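Local coordinates for protein beta-methylmalyl-CoA dehydratase (Chloroflexus aurantiacus, PDB 4E3E) that catalyses the reversible dehydration of beta-methylmalyl-CoA to mesaconyl-CoA, a step of the glyoxylate assimilation cycle used to regenerate acetyl-CoA and produce pyruvate, at residues 172-177 with 343-348; 278-283 with 332-337. One frame throughout, in Å; residues are numbered along the deposited sequence.

Interaction 1 of 2, residues 172-177 with 343-348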
ATOM      1  N   THR A 172     -11.799  28.960 -21.128  1.00 30.03           N
ATOM      2  CA  THR A 172     -12.820  28.470 -22.054  1.00 30.63           C
ATOM      3  C   THR A 172     -12.577  27.013 -22.460  1.00 29.08           C
ATOM      4  O   THR A 172     -13.467  26.384 -23.020  1.00 32.51           O
ATOM      5  CB  THR A 172     -12.905  29.350 -23.311  1.00 34.44           C
ATOM      6  OG1 THR A 172     -11.584  29.556 -23.825  1.00 41.64           O
ATOM      7  CG2 THR A 172     -13.527  30.711 -22.971  1.00 37.11           C
ATOM      8  N   ASP A 173     -11.389  26.478 -22.164  1.00 29.18           N
ATOM      9  CA  ASP A 173     -11.066  25.065 -22.450  1.00 31.01           C
ATOM     10  C   ASP A 173     -11.261  24.121 -21.252  1.00 30.36           C
ATOM     11  O   ASP A 173     -11.118  22.905 -21.395  1.00 32.53           O
ATOM     12  CB  ASP A 173      -9.611  24.915 -22.944  1.00 29.96           C
ATOM     13  CG  ASP A 173      -9.405  25.445 -24.357  1.00 33.85           C
ATOM     14  OD1 ASP A 173     -10.386  25.742 -25.061  1.00 35.27           O
ATOM     15  OD2 ASP A 173      -8.242  25.559 -24.773  1.00 39.48           O
ATOM     16  N   LEU A 174     -11.561  24.670 -20.078  1.00 29.11           N
ATOM     17  CA  LEU A 174     -11.665  23.852 -18.865  1.00 30.12           C
ATOM     18  C   LEU A 174     -12.932  23.019 -18.849  1.00 29.59           C
ATOM     19  O   LEU A 174     -13.997  23.520 -19.154  1.00 32.20           O
ATOM     20  CB  LEU A 174     -11.639  24.726 -17.614  1.00 26.97           C
ATOM     21  CG  LEU A 174     -10.416  25.622 -17.388  1.00 29.40           C
ATOM     22  CD1 LEU A 174     -10.551  26.378 -16.078  1.00 32.39           C
ATOM     23  CD2 LEU A 174      -9.138  24.814 -17.378  1.00 24.18           C
ATOM     24  N   THR A 175     -12.806  21.750 -18.478  1.00 28.79           N
ATOM     25  CA  THR A 175     -13.966  20.893 -18.221  1.00 32.51           C
ATOM     26  C   THR A 175     -14.444  21.138 -16.792  1.00 32.26           C
ATOM     27  O   THR A 175     -13.634  21.159 -15.863  1.00 33.12           O
ATOM     28  CB  THR A 175     -13.617  19.404 -18.435  1.00 33.85           C
ATOM     29  OG1 THR A 175     -13.296  19.196 -19.811  1.00 35.82           O
ATOM     30  CG2 THR A 175     -14.778  18.496 -18.067  1.00 32.98           C
ATOM     31  N   VAL A 176     -15.750  21.347 -16.627  1.00 31.30           N
ATOM     32  CA  VAL A 176     -16.360  21.577 -15.309  1.00 34.64           C
ATOM     33  C   VAL A 176     -17.439  20.506 -15.139  1.00 32.63           C
ATOM     34  O   VAL A 176     -18.616  20.758 -15.407  1.00 37.08           O
ATOM     35  CB  VAL A 176     -16.962  23.004 -15.184  1.00 34.00           C
ATOM     36  CG1 VAL A 176     -17.505  23.249 -13.781  1.00 34.30           C
ATOM     37  CG2 VAL A 176     -15.930  24.064 -15.539  1.00 33.91           C
ATOM     38  N   PRO A 177     -17.032  19.301 -14.700  1.00 32.13           N
ATOM     39  CA  PRO A 177     -17.842  18.082 -14.828  1.00 33.75           C
ATOM     40  C   PRO A 177     -18.860  17.870 -13.725  1.00 35.16           C
ATOM     41  O   PRO A 177     -19.593  16.890 -13.755  1.00 39.88           O
ATOM     42  CB  PRO A 177     -16.798  16.975 -14.743  1.00 32.77           C
ATOM     43  CG  PRO A 177     -15.695  17.555 -13.884  1.00 29.47           C
ATOM     44  CD  PRO A 177     -15.734  19.042 -14.041  1.00 28.89           C
ATOM     45  N   ASP A 343       2.208  25.583 -11.322  1.00 26.35           N
ATOM     46  CA  ASP A 343       1.249  26.619 -11.688  1.00 25.82           C
ATOM     47  C   ASP A 343       0.091  25.888 -12.351  1.00 25.89           C
ATOM     48  O   ASP A 343       0.261  25.243 -13.383  1.00 27.95           O
ATOM     49  CB  ASP A 343       1.961  27.613 -12.650  1.00 26.59           C
ATOM     50  CG  ASP A 343       1.013  28.586 -13.384  1.00 29.02           C
ATOM     51  OD1 ASP A 343      -0.245  28.561 -13.271  1.00 27.38           O
ATOM     52  OD2 ASP A 343       1.568  29.416 -14.125  1.00 32.63           O
ATOM     53  N   TYR A 344      -1.091  25.976 -11.750  1.00 23.82           N
ATOM     54  CA  TYR A 344      -2.209  25.162 -12.171  1.00 23.28           C
ATOM     55  C   TYR A 344      -3.496  25.899 -11.884  1.00 25.78           C
ATOM     56  O   TYR A 344      -3.494  26.978 -11.277  1.00 27.66           O
ATOM     57  CB  TYR A 344      -2.185  23.785 -11.465  1.00 23.45           C
ATOM     58  CG  TYR A 344      -2.222  23.859  -9.946  1.00 25.27           C
ATOM     59  CD1 TYR A 344      -1.143  24.394  -9.229  1.00 24.98           C
ATOM     60  CD2 TYR A 344      -3.345  23.417  -9.224  1.00 22.87           C
ATOM     61  CE1 TYR A 344      -1.165  24.476  -7.843  1.00 28.42           C
ATOM     62  CE2 TYR A 344      -3.375  23.498  -7.829  1.00 26.94           C
ATOM     63  CZ  TYR A 344      -2.271  24.028  -7.143  1.00 26.40           C
ATOM     64  OH  TYR A 344      -2.279  24.116  -5.759  1.00 24.36           O
ATOM     65  N   THR A 345      -4.595  25.317 -12.333  1.00 24.72           N
ATOM     66  CA  THR A 345      -5.897  25.929 -12.200  1.00 26.49           C
ATOM     67  C   THR A 345      -6.856  24.969 -11.502  1.00 29.38           C
ATOM     68  O   THR A 345      -7.032  23.803 -11.927  1.00 29.19           O
ATOM     69  CB  THR A 345      -6.451  26.325 -13.573  1.00 26.20           C
ATOM     70  OG1 THR A 345      -5.564  27.270 -14.182  1.00 25.09           O
ATOM     71  CG2 THR A 345      -7.836  26.956 -13.446  1.00 25.14           C
ATOM     72  N   VAL A 346      -7.474  25.467 -10.433  1.00 24.28           N
ATOM     73  CA  VAL A 346      -8.419  24.676  -9.651  1.00 26.20           C
ATOM     74  C   VAL A 346      -9.828  25.191  -9.894  1.00 27.02           C
ATOM     75  O   VAL A 346     -10.027  26.342 -10.312  1.00 27.47           O
ATOM     76  CB  VAL A 346      -8.100  24.731  -8.144  1.00 23.22           C
ATOM     77  CG1 VAL A 346      -6.726  24.119  -7.866  1.00 21.77           C
ATOM     78  CG2 VAL A 346      -8.159  26.178  -7.631  1.00 26.03           C
ATOM     79  N   LEU A 347     -10.806  24.332  -9.660  1.00 25.54           N
ATOM     80  CA  LEU A 347     -12.196  24.745  -9.646  1.00 24.84           C
ATOM     81  C   LEU A 347     -12.616  24.867  -8.182  1.00 25.32           C
ATOM     82  O   LEU A 347     -12.222  24.033  -7.361  1.00 27.73           O
ATOM     83  CB  LEU A 347     -13.083  23.722 -10.369  1.00 25.01           C
ATOM     84  CG  LEU A 347     -12.722  23.340 -11.813  1.00 25.58           C
ATOM     85  CD1 LEU A 347     -13.643  22.238 -12.323  1.00 31.05           C
ATOM     86  CD2 LEU A 347     -12.775  24.548 -12.740  1.00 28.98           C
HETATM   87  N   MSE A 348     -13.410  25.891  -7.861  1.00 28.01           N
HETATM   88  CA  MSE A 348     -13.912  26.092  -6.490  1.00 26.13           C
HETATM   89  C   MSE A 348     -15.353  26.560  -6.520  1.00 29.25           C
HETATM   90  O   MSE A 348     -15.698  27.429  -7.318  1.00 30.08           O
HETATM   91  CB  MSE A 348     -13.026  27.126  -5.792  1.00 24.95           C
HETATM   92  CG  MSE A 348     -13.512  27.415  -4.373  1.00 30.74           C
HETATM   93 SE   MSE A 348     -12.222  28.532  -3.368  1.00 39.35          SE
HETATM   94  CE  MSE A 348     -10.566  27.441  -3.236  1.00 29.41           C
TER
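The hydroxyl OG1 of T345 is hydrogen-bonded to OD1 of N275 on the adjacent strand, which leaves the methyl branch to meet the loop 172-177: T345 CG2 lies 3.8 Å from L174 CD1. The threonine thus splits its two branches between a polar and an apolar task. With CG2 anti to its backbone N, the methyl is the arm that reaches the leucine, and the two side chains cross obliquely. L174 also comes near the second residue of the strand that faces the loop, its CD1 standing 4.4 Å from L347 CD2.

L347 carries the larger share of the contact, and its two methyls divide the work. CD2 meets the branched end of V176, with 4.2 Å to V176 CG2. CD1 reaches the loop backbone and lies 3.7 Å from T175 O. The same methyl is 4.1 Å from V176 CA and 4.2 Å from P177 CD, where it meets the proline ring at a carbon next to the ring nitrogen.

The strand 338-349 belongs to the long antiparallel sheet of this HotDog-clan protein, between strands 270-278 and 307-318. The loop, which follows strand 138-149, lies against one side of it without joining it by hydrogen bonds: the nearest pair of CA atoms, V176 CA and L347 CA, is 7.7 Å apart, and side chains fill the interval. V346, between the two residues that face the loop, turns its side chain away from the loop and onto L310. Neighbouring strands complete the apolar layer, with L174 resting also on A273, L347 on A272 and V176 on I307. P177 leans in addition on V98, a residue assigned by similarity to substrate binding.

Interaction 2 of 2, residues 278-283 with 332-337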
ATOM      1  N   ARG A 278       7.907  23.280 -12.748  1.00 30.06           N
ATOM      2  CA  ARG A 278       9.352  23.166 -12.760  1.00 32.11           C
ATOM      3  C   ARG A 278       9.798  22.437 -11.504  1.00 31.30           C
ATOM      4  O   ARG A 278       9.432  22.834 -10.391  1.00 27.70           O
ATOM      5  CB  ARG A 278      10.002  24.540 -12.798  1.00 35.14           C
ATOM      6  CG  ARG A 278      10.403  24.999 -14.190  1.00 25.97           C
ATOM      7  CD  ARG A 278      10.879  26.448 -14.210  1.00 22.32           C
ATOM      8  NE  ARG A 278       9.730  27.311 -13.916  1.00 50.75           N
ATOM      9  CZ  ARG A 278       9.565  28.566 -14.328  1.00 64.25           C
ATOM     10  NH1 ARG A 278      10.481  29.168 -15.082  1.00 80.16           N
ATOM     11  NH2 ARG A 278       8.466  29.222 -13.976  1.00 71.84           N
ATOM     12  N   HIS A 279      10.566  21.363 -11.694  1.00 25.75           N
ATOM     13  CA  HIS A 279      11.231  20.672 -10.589  1.00 28.89           C
ATOM     14  C   HIS A 279      12.563  21.318 -10.430  1.00 29.84           C
ATOM     15  O   HIS A 279      13.520  20.917 -11.062  1.00 29.59           O
ATOM     16  CB  HIS A 279      11.345  19.177 -10.878  1.00 30.02           C
ATOM     17  CG  HIS A 279      10.028  18.556 -11.260  1.00 30.66           C
ATOM     18  ND1 HIS A 279       9.062  18.297 -10.354  1.00 31.41           N
ATOM     19  CD2 HIS A 279       9.501  18.217 -12.502  1.00 31.21           C
ATOM     20  CE1 HIS A 279       7.980  17.794 -10.980  1.00 29.10           C
ATOM     21  NE2 HIS A 279       8.249  17.738 -12.293  1.00 29.43           N
ATOM     22  N   THR A 280      12.609  22.342  -9.582  1.00 28.81           N
ATOM     23  CA  THR A 280      13.711  23.301  -9.548  1.00 29.69           C
ATOM     24  C   THR A 280      14.981  22.759  -8.912  1.00 32.08           C
ATOM     25  O   THR A 280      16.077  23.173  -9.266  1.00 36.04           O
ATOM     26  CB  THR A 280      13.279  24.588  -8.814  1.00 32.62           C
ATOM     27  OG1 THR A 280      12.714  24.233  -7.552  1.00 30.67           O
ATOM     28  CG2 THR A 280      12.194  25.323  -9.614  1.00 32.38           C
ATOM     29  N   ASN A 281      14.827  21.864  -7.945  1.00 29.17           N
ATOM     30  CA  ASN A 281      15.936  21.148  -7.321  1.00 31.73           C
ATOM     31  C   ASN A 281      15.461  19.726  -7.043  1.00 29.07           C
ATOM     32  O   ASN A 281      14.249  19.502  -6.908  1.00 31.83           O
ATOM     33  CB  ASN A 281      16.393  21.842  -6.021  1.00 30.73           C
ATOM     34  CG  ASN A 281      17.133  23.140  -6.284  1.00 36.10           C
ATOM     35  OD1 ASN A 281      18.233  23.139  -6.836  1.00 40.34           O
ATOM     36  ND2 ASN A 281      16.534  24.256  -5.891  1.00 37.30           N
ATOM     37  N   PRO A 282      16.399  18.760  -6.981  1.00 31.73           N
ATOM     38  CA  PRO A 282      16.028  17.370  -6.718  1.00 31.09           C
ATOM     39  C   PRO A 282      15.583  17.188  -5.258  1.00 29.53           C
ATOM     40  O   PRO A 282      15.991  17.940  -4.378  1.00 32.15           O
ATOM     41  CB  PRO A 282      17.333  16.604  -7.003  1.00 32.55           C
ATOM     42  CG  PRO A 282      18.404  17.587  -6.664  1.00 32.91           C
ATOM     43  CD  PRO A 282      17.867  18.928  -7.085  1.00 31.33           C
ATOM     44  N   SER A 283      14.740  16.197  -5.028  1.00 27.82           N
ATOM     45  CA  SER A 283      14.222  15.861  -3.711  1.00 25.63           C
ATOM     46  C   SER A 283      14.655  14.437  -3.411  1.00 27.50           C
ATOM     47  O   SER A 283      14.786  13.620  -4.334  1.00 28.79           O
ATOM     48  CB  SER A 283      12.687  15.888  -3.749  1.00 25.64           C
ATOM     49  OG  SER A 283      12.202  17.215  -3.813  1.00 27.85           O
ATOM     50  N   GLY A 332      16.232  35.797 -10.281  1.00 74.34           N
ATOM     51  CA  GLY A 332      15.705  34.834 -11.241  1.00 70.11           C
ATOM     52  C   GLY A 332      16.014  33.410 -10.826  1.00 60.90           C
ATOM     53  O   GLY A 332      15.269  32.481 -11.163  1.00 60.37           O
ATOM     54  N   ASN A 333      17.124  33.241 -10.104  1.00 62.99           N
ATOM     55  CA  ASN A 333      17.527  31.942  -9.565  1.00 64.27           C
ATOM     56  C   ASN A 333      16.654  31.566  -8.388  1.00 52.59           C
ATOM     57  O   ASN A 333      16.451  32.358  -7.456  1.00 55.00           O
ATOM     58  CB  ASN A 333      18.999  31.931  -9.120  1.00 55.03           C
ATOM     59  CG  ASN A 333      19.952  32.352 -10.211  1.00 41.84           C
ATOM     60  OD1 ASN A 333      20.766  33.270 -10.027  1.00 49.12           O
ATOM     61  ND2 ASN A 333      19.891  31.671 -11.345  1.00 48.24           N
ATOM     62  N   TYR A 334      16.134  30.348  -8.442  1.00 48.26           N
ATOM     63  CA  TYR A 334      15.354  29.797  -7.353  1.00 40.21           C
ATOM     64  C   TYR A 334      16.200  29.641  -6.116  1.00 39.42           C
ATOM     65  O   TYR A 334      17.367  29.275  -6.205  1.00 43.21           O
ATOM     66  CB  TYR A 334      14.798  28.445  -7.751  1.00 39.13           C
ATOM     67  CG  TYR A 334      13.632  28.543  -8.700  1.00 40.56           C
ATOM     68  CD1 TYR A 334      12.352  28.839  -8.227  1.00 39.39           C
ATOM     69  CD2 TYR A 334      13.800  28.346 -10.070  1.00 35.32           C
ATOM     70  CE1 TYR A 334      11.277  28.934  -9.083  1.00 36.96           C
ATOM     71  CE2 TYR A 334      12.705  28.426 -10.940  1.00 38.18           C
ATOM     72  CZ  TYR A 334      11.456  28.727 -10.435  1.00 36.41           C
ATOM     73  OH  TYR A 334      10.364  28.802 -11.273  1.00 36.01           O
ATOM     74  N   ASP A 335      15.598  29.942  -4.968  1.00 40.25           N
ATOM     75  CA  ASP A 335      16.168  29.653  -3.656  1.00 42.31           C
ATOM     76  C   ASP A 335      16.569  28.171  -3.601  1.00 38.96           C
ATOM     77  O   ASP A 335      15.812  27.324  -4.078  1.00 38.97           O
ATOM     78  CB  ASP A 335      15.108  29.977  -2.596  1.00 43.10           C
ATOM     79  CG  ASP A 335      15.619  29.837  -1.179  1.00 46.36           C
ATOM     80  OD1 ASP A 335      15.823  30.876  -0.520  1.00 56.90           O
ATOM     81  OD2 ASP A 335      15.809  28.691  -0.719  1.00 47.48           O
ATOM     82  N   PRO A 336      17.760  27.852  -3.031  1.00 39.28           N
ATOM     83  CA  PRO A 336      18.216  26.455  -3.008  1.00 35.30           C
ATOM     84  C   PRO A 336      17.209  25.511  -2.344  1.00 35.32           C
ATOM     85  O   PRO A 336      17.222  24.311  -2.625  1.00 38.49           O
ATOM     86  CB  PRO A 336      19.528  26.499  -2.198  1.00 38.96           C
ATOM     87  CG  PRO A 336      19.672  27.896  -1.675  1.00 38.81           C
ATOM     88  CD  PRO A 336      18.778  28.779  -2.504  1.00 43.05           C
ATOM     89  N   ALA A 337      16.337  26.052  -1.491  1.00 35.45           N
ATOM     90  CA  ALA A 337      15.358  25.246  -0.754  1.00 34.32           C
ATOM     91  C   ALA A 337      14.121  24.870  -1.577  1.00 31.64           C
ATOM     92  O   ALA A 337      13.380  23.947  -1.200  1.00 32.27           O
ATOM     93  CB  ALA A 337      14.945  25.960   0.532  1.00 35.72           C
TER
HETATM   94  O   HOH W   1      18.196  26.553  -6.811  1.00 58.36           O
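T280 CG2 sits directly over the ring of Y334, 3.3 Å from the ring centroid and only 9° off its normal, a close CH-pi contact. The methyl is placed there by a first torsion that sets CG2 anti to the threonine's own carbonyl carbon, and the two side chains cross at about a right angle. At the far end of the same ring, R278 approaches near the ring plane: Y334 OH lies 3.1 Å from R278 NE and above one face of the guanidinium, whose plane is turned 72° from that of the ring. The angle is too poor for a hydrogen bond; the phenol is instead hydrogen-bonded to OD2 of D341, with which R278 NH2 makes a long, weak ion pair, and R328 adds a cation-pi contact to the ring.

A water joins the backbone side of the contact, accepting from N281 ND2 at 3.0 Å and donating to Y334 O at 2.9 Å. V338 O receives both T280 OG1 and N281 ND2, fixing the two side chains that meet the segment 332-337. Within that segment D335 forms an Asx turn, its OD2 accepting from A337 N at 2.8 Å. The contact joins the loop leaving strand 270-278 to the loop that leads into strand 338-349, its neighbour in the HotDog sheet.

An alanine in place of Y334 would probably leave the T280 methyl without its aromatic face and D341 OD2 without its phenol partner. With two arginines near the aromatic group and a carboxylate hydrogen-bonded to its hydroxyl, the phenol is likely to be polarised, and any attraction between R278 and the phenol oxygen is probably electrostatic, since no directed bond joins them.

Strand 338-349 links the two contacts: interaction 1 packs on its later half, while interaction 2 involves the loop that leads into it and the loop leaving its neighbour, 270-278. Their centres are 26 Å apart and their nearest atoms about 6 Å apart, so they do not touch. Interaction 1 brings in a loop from far earlier in the chain, whereas interaction 2 joins two loops closer in sequence. Interaction 1 touches the substrate site inferred by similarity, the side chain of P177 being about 3 Å from that of V98, whereas in interaction 2 the R278 side chain is about 7 Å from that of L88.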